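Long-range contacts in PAN2-PAN3 deadenylation complex catalytic subunit pan2 (Neurospora crassa, PDB 4CZW), which probably shortens mRNA poly(A) tails as the exonuclease subunit of the PAN2-PAN3 complex, this chain holding its pseudo-ubiquitin-protease scaffold and nuclease domains: residues Cys16-Ser21 / Leu41-Thr46; Phe28-Phe33 / Asn365-Arg370; Leu133-Thr138 / Met386-Met391; Phe204-Cys209 / Ala265-Cys270; Glu447-Lys452 / Glu500-Tyr505. All blocks are in the same frame, centred on the assembly; numbering follows the deposited sequence.

Contact 1: residues Cys16-Ser21 / Leu41-Thr46; sequences CEIKYS and LENNIT
N44 projects from its loop toward the extended chain of C16-S21, with CG in the crowded position between backbone N and carbonyl carbon (chi1 57°). Its CB lies 3.0 Å from Y20 OH, and its CG faces the I18 methyl CD1. At the tip the amide divides: OD1 packs on I18 CD1 at 3.6 Å, while ND2 meets Y20 OH at the edge of the ring in a weak, bent hydrogen bond of 2.7 Å. The 41-46 loop leads into helix 51-58 of the USP-like domain, which lacks the thiol-protease triad, is predicted to be inactive and serves as a scaffold. N43 makes the firmer link: its ND2 gives C16 O a nearly straight bond of 2.7 Å, in the carbonyl plane. ND2 is also hydrogen-bonded to D366 OD2. The N43 side chain runs past I18 in the opposite direction, and its OD1 accepts from a water 3.1 Å away, which bonds weakly to I18 N. E42 turns to another task, its carboxylate forming a salt bridge with R556.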
# COMPACT_ATOMS: atom_id res chain seq x y z
N CYS A 16 -2.23 -16.49 10.78
CA CYS A 16 -2.86 -17.26 9.72
C CYS A 16 -1.82 -17.81 8.75
O CYS A 16 -1.08 -17.06 8.13
CB CYS A 16 -3.89 -16.41 8.98
SG CYS A 16 -5.18 -15.72 10.04
N GLU A 17 -1.77 -19.14 8.64
CA GLU A 17 -0.81 -19.79 7.76
C GLU A 17 -1.39 -20.08 6.38
O GLU A 17 -2.54 -20.48 6.25
CB GLU A 17 -0.33 -21.11 8.38
CG GLU A 17 0.76 -20.94 9.43
CD GLU A 17 1.29 -22.28 9.92
OE1 GLU A 17 0.53 -23.27 9.91
OE2 GLU A 17 2.48 -22.34 10.31
N ILE A 18 -0.57 -19.86 5.36
CA ILE A 18 -0.93 -20.23 3.99
C ILE A 18 -0.39 -21.62 3.68
O ILE A 18 0.81 -21.86 3.79
CB ILE A 18 -0.38 -19.22 2.96
CG1 ILE A 18 -0.91 -17.82 3.26
CG2 ILE A 18 -0.74 -19.65 1.55
CD1 ILE A 18 -0.42 -16.76 2.28
N LYS A 19 -1.27 -22.54 3.30
CA LYS A 19 -0.84 -23.89 2.96
C LYS A 19 -0.64 -24.03 1.45
O LYS A 19 -1.47 -23.56 0.66
CB LYS A 19 -1.85 -24.92 3.46
CG LYS A 19 -1.90 -25.02 4.98
CD LYS A 19 -2.68 -26.24 5.45
CE LYS A 19 -2.55 -26.41 6.96
NZ LYS A 19 -3.18 -27.67 7.44
N TYR A 20 0.46 -24.67 1.07
CA TYR A 20 0.89 -24.71 -0.33
C TYR A 20 0.70 -26.05 -1.02
O TYR A 20 0.62 -27.10 -0.37
CB TYR A 20 2.36 -24.30 -0.42
CG TYR A 20 2.58 -22.87 -0.01
CD1 TYR A 20 2.81 -22.53 1.31
CD2 TYR A 20 2.53 -21.86 -0.95
CE1 TYR A 20 3.00 -21.22 1.69
CE2 TYR A 20 2.72 -20.55 -0.59
CZ TYR A 20 2.95 -20.23 0.73
OH TYR A 20 3.13 -18.93 1.10
N SER A 21 0.64 -26.00 -2.35
CA SER A 21 0.57 -27.20 -3.16
C SER A 21 1.37 -27.01 -4.44
O SER A 21 2.02 -25.98 -4.64
CB SER A 21 -0.88 -27.55 -3.49
N LEU A 41 -4.26 -8.59 3.53
CA LEU A 41 -2.96 -8.75 2.90
C LEU A 41 -2.30 -10.06 3.30
O LEU A 41 -2.31 -10.45 4.46
CB LEU A 41 -2.05 -7.57 3.26
CG LEU A 41 -2.47 -6.20 2.72
CD1 LEU A 41 -1.61 -5.10 3.29
CD2 LEU A 41 -2.41 -6.19 1.20
N GLU A 42 -1.72 -10.75 2.31
CA GLU A 42 -1.09 -12.04 2.54
C GLU A 42 0.22 -11.88 3.31
O GLU A 42 0.91 -10.87 3.16
CB GLU A 42 -0.86 -12.75 1.20
CG GLU A 42 -2.14 -12.94 0.40
CD GLU A 42 -1.89 -13.46 -1.00
OE1 GLU A 42 -0.73 -13.80 -1.32
OE2 GLU A 42 -2.85 -13.53 -1.79
N ASN A 43 0.56 -12.88 4.11
CA ASN A 43 1.67 -12.76 5.06
C ASN A 43 2.86 -13.69 4.80
O ASN A 43 3.63 -13.97 5.72
CB ASN A 43 1.16 -13.00 6.48
CG ASN A 43 0.45 -14.34 6.63
OD1 ASN A 43 0.40 -15.14 5.70
ND2 ASN A 43 -0.11 -14.58 7.81
N ASN A 44 3.00 -14.17 3.57
CA ASN A 44 4.09 -15.07 3.23
C ASN A 44 5.22 -14.34 2.52
O ASN A 44 5.91 -14.91 1.68
CB ASN A 44 3.59 -16.21 2.37
CG ASN A 44 2.92 -15.74 1.10
OD1 ASN A 44 2.25 -14.70 1.09
ND2 ASN A 44 3.09 -16.49 0.02
N ILE A 45 5.39 -13.07 2.86
CA ILE A 45 6.37 -12.21 2.21
C ILE A 45 7.34 -11.66 3.25
O ILE A 45 6.98 -11.51 4.42
CB ILE A 45 5.68 -11.06 1.45
CG1 ILE A 45 4.48 -11.59 0.66
CG2 ILE A 45 6.66 -10.34 0.53
CD1 ILE A 45 3.61 -10.51 0.06
N THR A 46 8.57 -11.39 2.83
CA THR A 46 9.54 -10.75 3.70
C THR A 46 9.03 -9.37 4.11
O THR A 46 8.48 -8.65 3.27
CB THR A 46 10.92 -10.63 3.02
OG1 THR A 46 11.35 -11.92 2.58
CG2 THR A 46 11.95 -10.06 3.98
O HOH W 1 2.08 -17.70 5.84

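Contact 2: residues Phe28-Phe33 / Asn365-Arg370; sequences FDFGFF and NDFSVR
The chain of N365-R370 reverses through a type II' beta turn from N365 to S368, and just beyond it V369 N donates to F33 O at 3.1 Å, approaching from above the carbonyl plane. F33 O also receives a CA-H...O contact from S368 CA at 3.4 Å, so the last carbonyl of the 28-33 loop rests on the start of strand 368-371. F367, at the turn, carries the side-chain contact. Its CG occupies the crowded position between backbone N and carbonyl carbon (chi1 55°), which turns the ring into a group of three phenylalanines. F30 sends its CD1-CE1 edge against one face of F367 in a T-shaped pair, with ring centroids 5.3 Å apart. F28 turns its edge to the F367 face, farther off centre, in an offset edge-to-face pair with centroids 5.9 Å apart, and also lays CD2 over the centre of the F30 ring. Toward F33 the roles reverse: F367 presents its own edge, CE1 lying 3.7 Å from F33 CD1 over the F33 face, while F32 CD2 covers the opposite face. Farther along the strand, R370 NH1 bonds S368 OG in the guanidinium plane at 2.9 Å. F28, F30, F33 and F367 form an aromatic cluster of edge-to-face pairs that fastens an N-terminal loop of the USP-like domain to a tight type II' beta-hairpin.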
# COMPACT_ATOMS: atom_id res chain seq x y z
N PHE A 28 -5.28 -22.11 -2.79
CA PHE A 28 -5.57 -21.86 -1.37
C PHE A 28 -6.83 -21.03 -1.22
O PHE A 28 -7.01 -20.01 -1.90
CB PHE A 28 -4.38 -21.16 -0.69
CG PHE A 28 -4.57 -20.94 0.78
CD1 PHE A 28 -4.25 -21.94 1.69
CD2 PHE A 28 -5.03 -19.73 1.27
CE1 PHE A 28 -4.41 -21.74 3.05
CE2 PHE A 28 -5.19 -19.53 2.62
CZ PHE A 28 -4.88 -20.53 3.51
N ASP A 29 -7.72 -21.46 -0.32
CA ASP A 29 -9.02 -20.83 -0.16
C ASP A 29 -8.95 -19.58 0.72
O ASP A 29 -9.24 -19.65 1.92
CB ASP A 29 -10.02 -21.83 0.40
CG ASP A 29 -11.44 -21.33 0.34
OD1 ASP A 29 -11.72 -20.40 -0.45
OD2 ASP A 29 -12.30 -21.88 1.07
N PHE A 30 -8.58 -18.46 0.13
CA PHE A 30 -8.52 -17.19 0.85
C PHE A 30 -9.92 -16.70 1.21
O PHE A 30 -10.10 -15.98 2.20
CB PHE A 30 -7.81 -16.12 0.01
CG PHE A 30 -6.31 -16.31 -0.06
CD1 PHE A 30 -5.51 -16.01 1.03
CD2 PHE A 30 -5.71 -16.75 -1.22
CE1 PHE A 30 -4.14 -16.16 0.97
CE2 PHE A 30 -4.34 -16.90 -1.29
CZ PHE A 30 -3.55 -16.61 -0.20
N GLY A 31 -10.92 -17.09 0.41
CA GLY A 31 -12.29 -16.66 0.63
C GLY A 31 -12.88 -17.19 1.92
O GLY A 31 -13.90 -16.69 2.39
N PHE A 32 -12.24 -18.20 2.50
CA PHE A 32 -12.67 -18.77 3.76
C PHE A 32 -12.40 -17.83 4.93
O PHE A 32 -13.11 -17.84 5.94
CB PHE A 32 -11.98 -20.12 4.00
CG PHE A 32 -12.25 -20.72 5.35
CD1 PHE A 32 -13.44 -21.38 5.61
CD2 PHE A 32 -11.31 -20.62 6.36
CE1 PHE A 32 -13.69 -21.93 6.85
CE2 PHE A 32 -11.56 -21.17 7.61
CZ PHE A 32 -12.75 -21.83 7.85
N PHE A 33 -11.37 -17.00 4.79
CA PHE A 33 -10.93 -16.14 5.88
C PHE A 33 -11.48 -14.72 5.77
O PHE A 33 -11.31 -13.91 6.68
CB PHE A 33 -9.40 -16.09 5.92
CG PHE A 33 -8.75 -17.43 6.15
CD1 PHE A 33 -8.43 -18.25 5.08
CD2 PHE A 33 -8.47 -17.87 7.43
CE1 PHE A 33 -7.84 -19.48 5.29
CE2 PHE A 33 -7.88 -19.10 7.65
CZ PHE A 33 -7.56 -19.91 6.57
N ASN A 365 -6.51 -9.14 10.37
CA ASN A 365 -5.46 -10.09 10.71
C ASN A 365 -4.90 -10.72 9.44
O ASN A 365 -5.29 -11.83 9.07
CB ASN A 365 -6.00 -11.17 11.66
CG ASN A 365 -4.92 -12.13 12.13
OD1 ASN A 365 -3.73 -11.91 11.90
ND2 ASN A 365 -5.33 -13.20 12.79
N ASP A 366 -4.00 -10.00 8.79
CA ASP A 366 -3.47 -10.38 7.48
C ASP A 366 -4.60 -10.58 6.48
O ASP A 366 -5.37 -9.66 6.23
CB ASP A 366 -2.60 -11.64 7.60
CG ASP A 366 -1.27 -11.38 8.28
OD1 ASP A 366 -0.63 -10.36 7.95
OD2 ASP A 366 -0.87 -12.18 9.15
N PHE A 367 -4.70 -11.78 5.91
CA PHE A 367 -5.74 -12.05 4.92
C PHE A 367 -7.03 -12.52 5.58
O PHE A 367 -8.00 -12.86 4.90
CB PHE A 367 -5.26 -13.07 3.89
CG PHE A 367 -4.76 -14.36 4.48
CD1 PHE A 367 -5.63 -15.42 4.71
CD2 PHE A 367 -3.42 -14.52 4.78
CE1 PHE A 367 -5.17 -16.60 5.25
CE2 PHE A 367 -2.96 -15.71 5.32
CZ PHE A 367 -3.83 -16.75 5.56
N SER A 368 -7.05 -12.53 6.91
CA SER A 368 -8.26 -12.84 7.65
C SER A 368 -8.94 -11.55 8.11
O SER A 368 -8.47 -10.88 9.02
CB SER A 368 -7.95 -13.73 8.86
OG SER A 368 -9.13 -14.03 9.59
N VAL A 369 -10.05 -11.22 7.46
CA VAL A 369 -10.76 -9.97 7.75
C VAL A 369 -12.13 -10.24 8.38
O VAL A 369 -12.88 -11.10 7.91
CB VAL A 369 -10.95 -9.14 6.47
CG1 VAL A 369 -11.65 -7.82 6.78
CG2 VAL A 369 -9.61 -8.89 5.80
N ARG A 370 -12.44 -9.51 9.44
CA ARG A 370 -13.69 -9.71 10.17
C ARG A 370 -14.21 -8.40 10.74
O ARG A 370 -13.43 -7.55 11.16
CB ARG A 370 -13.47 -10.73 11.29
CG ARG A 370 -14.53 -11.81 11.37
CD ARG A 370 -14.02 -12.98 12.21
NE ARG A 370 -13.77 -14.17 11.41
CZ ARG A 370 -12.68 -14.37 10.68
NH1 ARG A 370 -11.72 -13.45 10.66
NH2 ARG A 370 -12.54 -15.49 9.98

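Contact 3: residues Leu133-Thr138 / Met386-Met391; sequences LVKNLT and MPVVVM
Between helix 133-138 and strand 386-391 no aromatic ring stacks and no planar side chain brings a face or edge to bear; the flat group that matters is the V134 carbonyl, whose oxygen is gripped by two donors of its own helix, T138 N and T138 OG1, the hydroxyl lying nearly along the C=O axis. That bond holds the T138 side chain with OG1 beside the backbone N (chi1 -54°), and so sets how it meets the strand: tip to tip with V389, OG1 3.7 Å from CG2 and the methyl CG2 4.2 Å from V389 CG1. An alanine here would probably loosen this end of the contact, since both branches that touch V389 and the hydroxyl's bond to V134 O would be lost. One helical turn before T138, V134 CG1 and K135 CE both reach V388 CG1, each at 3.7 Å, the extended lysine crossing V388 at about a right angle. The segment axes run nearly parallel, 11° apart, with a closest approach of 8.4 Å. V388 and V389 form a classic beta bulge opposite V329, which turns two neighbouring valines to helix 130-149 where it packs on the mixed sheet of the USP-like domain.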
# COMPACT_ATOMS: atom_id res chain seq x y z
N LEU A 133 9.64 -3.08 14.69
CA LEU A 133 9.80 -2.95 13.25
C LEU A 133 8.77 -2.00 12.64
O LEU A 133 9.10 -1.19 11.78
CB LEU A 133 9.71 -4.32 12.58
CG LEU A 133 10.89 -5.27 12.76
CD1 LEU A 133 10.56 -6.65 12.21
CD2 LEU A 133 12.13 -4.70 12.09
N VAL A 134 7.53 -2.10 13.11
CA VAL A 134 6.45 -1.28 12.56
C VAL A 134 6.53 0.15 13.11
O VAL A 134 6.03 1.08 12.49
CB VAL A 134 5.06 -1.89 12.87
CG1 VAL A 134 4.71 -1.75 14.34
CG2 VAL A 134 3.99 -1.26 12.00
N LYS A 135 7.16 0.31 14.27
CA LYS A 135 7.42 1.64 14.82
C LYS A 135 8.41 2.38 13.93
O LYS A 135 8.18 3.52 13.54
CB LYS A 135 7.96 1.55 16.24
CG LYS A 135 6.90 1.34 17.30
CD LYS A 135 7.53 1.14 18.67
CE LYS A 135 6.48 0.86 19.72
NZ LYS A 135 7.10 0.56 21.04
N ASN A 136 9.51 1.71 13.63
CA ASN A 136 10.55 2.26 12.77
C ASN A 136 10.02 2.54 11.37
O ASN A 136 10.34 3.57 10.78
CB ASN A 136 11.75 1.32 12.71
CG ASN A 136 12.44 1.17 14.05
OD1 ASN A 136 12.42 2.08 14.88
ND2 ASN A 136 13.07 0.02 14.27
N LEU A 137 9.22 1.61 10.85
CA LEU A 137 8.67 1.75 9.51
C LEU A 137 7.72 2.94 9.41
O LEU A 137 7.72 3.65 8.41
CB LEU A 137 7.94 0.47 9.10
CG LEU A 137 7.33 0.49 7.69
CD1 LEU A 137 8.43 0.60 6.64
CD2 LEU A 137 6.48 -0.74 7.47
N THR A 138 6.92 3.14 10.45
CA THR A 138 5.99 4.26 10.50
C THR A 138 6.75 5.58 10.40
O THR A 138 6.33 6.49 9.69
CB THR A 138 5.16 4.25 11.80
OG1 THR A 138 4.51 2.98 11.93
CG2 THR A 138 4.11 5.35 11.77
N MSE A 386 -1.91 -5.51 22.85
CA MSE A 386 -1.45 -4.15 23.14
C MSE A 386 -1.23 -3.33 21.87
O MSE A 386 -0.69 -3.83 20.89
CB MSE A 386 -0.15 -4.20 23.96
CG MSE A 386 -0.36 -4.47 25.44
SE MSE A 386 -1.15 -2.94 26.35
CE MSE A 386 -2.72 -3.79 27.13
N PRO A 387 -1.66 -2.06 21.89
CA PRO A 387 -1.52 -1.16 20.75
C PRO A 387 -0.08 -0.69 20.54
O PRO A 387 0.63 -0.45 21.52
CB PRO A 387 -2.43 0.01 21.12
CG PRO A 387 -2.40 0.04 22.60
CD PRO A 387 -2.31 -1.40 23.04
N VAL A 388 0.33 -0.56 19.29
CA VAL A 388 1.68 -0.12 18.97
C VAL A 388 1.67 1.24 18.28
O VAL A 388 2.35 2.17 18.72
CB VAL A 388 2.40 -1.14 18.07
CG1 VAL A 388 3.80 -0.65 17.73
CG2 VAL A 388 2.46 -2.49 18.74
N VAL A 389 0.89 1.35 17.21
CA VAL A 389 0.74 2.61 16.49
C VAL A 389 -0.72 3.03 16.46
O VAL A 389 -1.60 2.24 16.11
CB VAL A 389 1.28 2.51 15.05
CG1 VAL A 389 1.20 3.86 14.36
CG2 VAL A 389 2.71 1.99 15.05
N VAL A 390 -0.98 4.28 16.83
CA VAL A 390 -2.34 4.82 16.83
C VAL A 390 -2.45 5.95 15.81
O VAL A 390 -1.62 6.86 15.79
CB VAL A 390 -2.74 5.34 18.22
CG1 VAL A 390 -4.13 5.93 18.19
CG2 VAL A 390 -2.66 4.21 19.24
N MSE A 391 -3.48 5.89 14.97
CA MSE A 391 -3.61 6.84 13.87
C MSE A 391 -4.84 7.75 14.00
O MSE A 391 -5.97 7.28 14.02
CB MSE A 391 -3.68 6.10 12.53
CG MSE A 391 -3.62 6.99 11.31
SE MSE A 391 -1.83 7.68 10.97
CE MSE A 391 -0.93 6.00 10.56

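Contact 4: residues Phe204-Cys209 / Ala265-Cys270; sequences FVNKLC and AVLALC
The short strand 206-207 pairs in parallel with 266-270 in the mixed sheet of the USP-like domain, and two bridges, N206 with L269 and K207 with C270, form the firm part of this contact. C270 N donates to N206 O at 2.9 Å in the carbonyl plane, and L208 N reaches C270 O at 2.8 Å, nearly along the C=O axis. Side chains close the gap on one side, V205 CG1 resting 3.7 Å from C270 SG; on the other, N206 CB packs 3.9 Å from L269 CD2. Toward F204 the pairing slackens. N206 N makes only a weak bond to A268 O, and beyond it a water takes the place of direct pairing, donating to F204 O and V266 O and accepting from A268 N. K207, exposed, runs out fully extended, little of it touching the partner strand. N206 OD1 finds its partner in T182. V205 and A268 pack on helix 130-149 through M139 and F142, L208 and L269 meet helix 227-235, and strand 385-394 pairs antiparallel with 266-270 along its other edge.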
# COMPACT_ATOMS: atom_id res chain seq x y z
N PHE A 204 7.85 13.84 12.35
CA PHE A 204 6.83 13.22 11.50
C PHE A 204 5.89 12.36 12.34
O PHE A 204 4.67 12.40 12.17
CB PHE A 204 7.47 12.37 10.40
CG PHE A 204 8.21 13.17 9.37
CD1 PHE A 204 7.52 13.93 8.43
CD2 PHE A 204 9.59 13.15 9.32
CE1 PHE A 204 8.19 14.66 7.48
CE2 PHE A 204 10.27 13.88 8.36
CZ PHE A 204 9.57 14.64 7.44
N VAL A 205 6.47 11.58 13.25
CA VAL A 205 5.70 10.70 14.12
C VAL A 205 6.02 10.98 15.59
O VAL A 205 7.19 11.01 15.98
CB VAL A 205 5.98 9.22 13.81
CG1 VAL A 205 5.17 8.32 14.74
CG2 VAL A 205 5.66 8.91 12.36
N ASN A 206 4.98 11.19 16.39
CA ASN A 206 5.17 11.48 17.81
C ASN A 206 5.12 10.23 18.68
O ASN A 206 4.57 9.20 18.28
CB ASN A 206 4.11 12.48 18.28
CG ASN A 206 4.36 13.88 17.75
OD1 ASN A 206 3.78 14.28 16.74
ND2 ASN A 206 5.21 14.63 18.43
N LYS A 207 5.70 10.33 19.87
CA LYS A 207 5.73 9.21 20.81
C LYS A 207 5.00 9.57 22.10
O LYS A 207 5.17 10.66 22.63
CB LYS A 207 7.17 8.81 21.13
CG LYS A 207 8.01 8.46 19.91
CD LYS A 207 9.43 8.11 20.31
CE LYS A 207 10.29 7.78 19.10
NZ LYS A 207 11.69 7.44 19.48
N LEU A 208 4.19 8.64 22.60
CA LEU A 208 3.46 8.85 23.84
C LEU A 208 4.41 8.86 25.03
O LEU A 208 5.49 8.27 24.98
CB LEU A 208 2.39 7.78 24.03
CG LEU A 208 1.26 7.75 23.00
CD1 LEU A 208 0.18 6.75 23.40
CD2 LEU A 208 0.66 9.14 22.80
N CYS A 209 4.01 9.55 26.10
CA CYS A 209 4.84 9.65 27.30
C CYS A 209 4.01 9.41 28.56
O CYS A 209 2.93 9.99 28.72
CB CYS A 209 5.52 11.02 27.36
SG CYS A 209 6.66 11.23 28.75
N ALA A 265 -2.15 17.34 10.12
CA ALA A 265 -3.51 16.91 9.79
C ALA A 265 -3.65 15.41 10.01
O ALA A 265 -4.72 14.93 10.37
CB ALA A 265 -3.84 17.28 8.35
N VAL A 266 -2.57 14.69 9.77
CA VAL A 266 -2.51 13.26 10.07
C VAL A 266 -1.64 13.03 11.29
O VAL A 266 -0.44 13.31 11.27
CB VAL A 266 -1.96 12.45 8.88
CG1 VAL A 266 -1.81 10.98 9.26
CG2 VAL A 266 -2.87 12.60 7.67
N LEU A 267 -2.24 12.51 12.36
CA LEU A 267 -1.54 12.36 13.63
C LEU A 267 -1.18 10.90 13.92
O LEU A 267 -1.99 10.15 14.46
CB LEU A 267 -2.39 12.93 14.77
CG LEU A 267 -1.72 13.03 16.14
CD1 LEU A 267 -0.51 13.95 16.09
CD2 LEU A 267 -2.71 13.51 17.19
N ALA A 268 0.04 10.52 13.56
CA ALA A 268 0.53 9.18 13.85
C ALA A 268 1.20 9.15 15.22
O ALA A 268 2.02 10.01 15.54
CB ALA A 268 1.50 8.72 12.77
N LEU A 269 0.86 8.15 16.03
CA LEU A 269 1.35 8.08 17.41
C LEU A 269 1.93 6.72 17.77
O LEU A 269 1.29 5.68 17.55
CB LEU A 269 0.22 8.43 18.38
CG LEU A 269 -0.43 9.80 18.22
CD1 LEU A 269 -1.62 9.94 19.17
CD2 LEU A 269 0.58 10.91 18.46
N CYS A 270 3.13 6.72 18.33
CA CYS A 270 3.74 5.51 18.86
C CYS A 270 3.48 5.41 20.35
O CYS A 270 3.77 6.34 21.11
CB CYS A 270 5.24 5.48 18.57
SG CYS A 270 5.67 5.25 16.83
O HOH W 2 1.92 12.51 12.98

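Contact 5: residues Glu447-Lys452 / Glu500-Tyr505; sequences EFIRLK and ETIVDY
Strand 441-451 of the DEDD exonuclease domain carries E447, probably a ligand of the catalytic metals, as in relatives, and farther along it pairs antiparallel with strand 502-504. R450 N donates to D504 O in a straight 2.7 Å bond, while R450 O receives V503 N at 2.9 Å and, weakly, D504 N: V503 and D504 together face R450 as a classic beta bulge. I449 points to the partner segment and crosses I502 at about a right angle, CG2 3.4 Å from Y505 O and CD1 3.8 Å from I502 CG1. An alanine here would probably weaken the packing against I502 and Y505, because CG2 and CD1 would be gone. On the next residue but one, L451 CD2 packs on E500 CB at 3.7 Å. R450 and D504 lie side by side, with NH1 3.5 Å from OD2 and the two planar groups 84° apart. No N-H points at that oxygen, and D504 OD1 is bonded to L506 N, so the salt bridge probably adds electrostatic attraction alone to a pairing directed by the backbone.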
# COMPACT_ATOMS: atom_id res chain seq x y z
N GLU A 447 6.47 -13.44 -18.68
CA GLU A 447 7.37 -14.56 -18.46
C GLU A 447 7.97 -14.49 -17.05
O GLU A 447 8.27 -13.41 -16.56
CB GLU A 447 8.49 -14.58 -19.51
CG GLU A 447 7.99 -14.62 -20.95
CD GLU A 447 7.28 -15.91 -21.30
OE1 GLU A 447 7.45 -16.92 -20.57
OE2 GLU A 447 6.53 -15.92 -22.30
N PHE A 448 8.13 -15.65 -16.42
CA PHE A 448 8.58 -15.69 -15.03
C PHE A 448 10.02 -16.18 -14.89
O PHE A 448 10.56 -16.84 -15.78
CB PHE A 448 7.68 -16.60 -14.19
CG PHE A 448 6.25 -16.13 -14.10
CD1 PHE A 448 5.89 -14.84 -14.46
CD2 PHE A 448 5.26 -16.98 -13.63
CE1 PHE A 448 4.58 -14.42 -14.37
CE2 PHE A 448 3.95 -16.56 -13.53
CZ PHE A 448 3.61 -15.28 -13.91
N ILE A 449 10.64 -15.85 -13.76
CA ILE A 449 11.91 -16.44 -13.36
C ILE A 449 11.84 -16.79 -11.87
O ILE A 449 10.94 -16.34 -11.17
CB ILE A 449 13.11 -15.50 -13.62
CG1 ILE A 449 12.87 -14.12 -13.00
CG2 ILE A 449 13.38 -15.38 -15.11
CD1 ILE A 449 13.51 -13.93 -11.64
N ARG A 450 12.79 -17.59 -11.40
CA ARG A 450 12.79 -18.01 -10.01
C ARG A 450 13.73 -17.15 -9.16
O ARG A 450 14.83 -16.82 -9.58
CB ARG A 450 13.20 -19.48 -9.89
CG ARG A 450 12.29 -20.45 -10.63
CD ARG A 450 11.68 -21.45 -9.67
NE ARG A 450 11.13 -22.61 -10.37
CZ ARG A 450 11.81 -23.73 -10.60
NH1 ARG A 450 13.07 -23.84 -10.19
NH2 ARG A 450 11.24 -24.74 -11.24
N LEU A 451 13.27 -16.80 -7.96
CA LEU A 451 14.07 -16.02 -7.03
C LEU A 451 14.45 -16.85 -5.81
O LEU A 451 13.97 -17.97 -5.63
CB LEU A 451 13.33 -14.76 -6.59
CG LEU A 451 13.17 -13.66 -7.65
CD1 LEU A 451 12.45 -12.46 -7.06
CD2 LEU A 451 14.53 -13.26 -8.20
N LYS A 452 15.32 -16.30 -4.97
CA LYS A 452 15.78 -16.99 -3.77
C LYS A 452 14.75 -16.92 -2.65
O LYS A 452 14.16 -17.93 -2.28
CB LYS A 452 17.11 -16.40 -3.29
CG LYS A 452 17.72 -17.11 -2.10
CD LYS A 452 19.06 -16.50 -1.71
CE LYS A 452 19.69 -17.24 -0.55
NZ LYS A 452 21.00 -16.66 -0.16
N GLU A 500 17.28 -8.53 -7.83
CA GLU A 500 17.32 -9.65 -6.90
C GLU A 500 18.26 -10.73 -7.42
O GLU A 500 18.80 -10.62 -8.52
CB GLU A 500 15.92 -10.23 -6.70
CG GLU A 500 14.85 -9.19 -6.40
CD GLU A 500 15.04 -8.52 -5.05
OE1 GLU A 500 15.43 -9.22 -4.09
OE2 GLU A 500 14.80 -7.30 -4.95
N THR A 501 18.46 -11.77 -6.62
CA THR A 501 19.29 -12.90 -7.04
C THR A 501 18.43 -13.97 -7.71
O THR A 501 17.57 -14.58 -7.08
CB THR A 501 20.05 -13.52 -5.85
OG1 THR A 501 20.98 -12.57 -5.33
CG2 THR A 501 20.81 -14.76 -6.30
N ILE A 502 18.67 -14.19 -9.00
CA ILE A 502 17.90 -15.15 -9.77
C ILE A 502 18.46 -16.56 -9.65
O ILE A 502 19.58 -16.83 -10.07
CB ILE A 502 17.84 -14.76 -11.26
CG1 ILE A 502 17.28 -13.35 -11.42
CG2 ILE A 502 17.01 -15.76 -12.04
CD1 ILE A 502 17.19 -12.88 -12.86
N VAL A 503 17.66 -17.46 -9.07
CA VAL A 503 18.06 -18.85 -8.89
C VAL A 503 17.92 -19.62 -10.20
O VAL A 503 18.79 -20.41 -10.57
CB VAL A 503 17.24 -19.53 -7.79
CG1 VAL A 503 17.62 -21.00 -7.67
CG2 VAL A 503 17.44 -18.82 -6.46
N ASP A 504 16.81 -19.39 -10.90
CA ASP A 504 16.54 -20.08 -12.16
C ASP A 504 15.92 -19.12 -13.17
O ASP A 504 14.96 -18.42 -12.86
CB ASP A 504 15.63 -21.28 -11.92
CG ASP A 504 15.68 -22.29 -13.06
OD1 ASP A 504 15.95 -21.89 -14.21
OD2 ASP A 504 15.45 -23.49 -12.79
N TYR A 505 16.47 -19.11 -14.38
CA TYR A 505 15.95 -18.25 -15.44
C TYR A 505 14.78 -18.89 -16.17
O TYR A 505 14.05 -18.22 -16.89
CB TYR A 505 17.06 -17.90 -16.43
CG TYR A 505 17.98 -16.80 -15.95
CD1 TYR A 505 19.04 -17.07 -15.10
CD2 TYR A 505 17.79 -15.48 -16.35
CE1 TYR A 505 19.88 -16.06 -14.66
CE2 TYR A 505 18.62 -14.47 -15.92
CZ TYR A 505 19.67 -14.77 -15.07
OH TYR A 505 20.50 -13.76 -14.64

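Overall arrangement
Contacts 1 to 4 all lie in the USP-like domain and contact 5 in the exonuclease domain. Contacts 1 and 2 alternate along the chain, with centres about 10 Å apart, and touch through L41 N and D366 O at 3.1 Å, knitting the N-terminal loops to a hairpin of the mixed sheet. Contacts 3 and 4 are also about 10 Å apart between centres; contact 4 is nested within the loop that contact 3 closes, and they share neighbouring strands 385-394 and 266-270. Contact 2 reaches the same sheet about 23 Å from contact 3, centre to centre. Contact 5 comes last in sequence, its centre about 19 Å from that of contact 1 but about 40 Å from that of contact 4, consistent with a scaffold domain extending away from the nuclease.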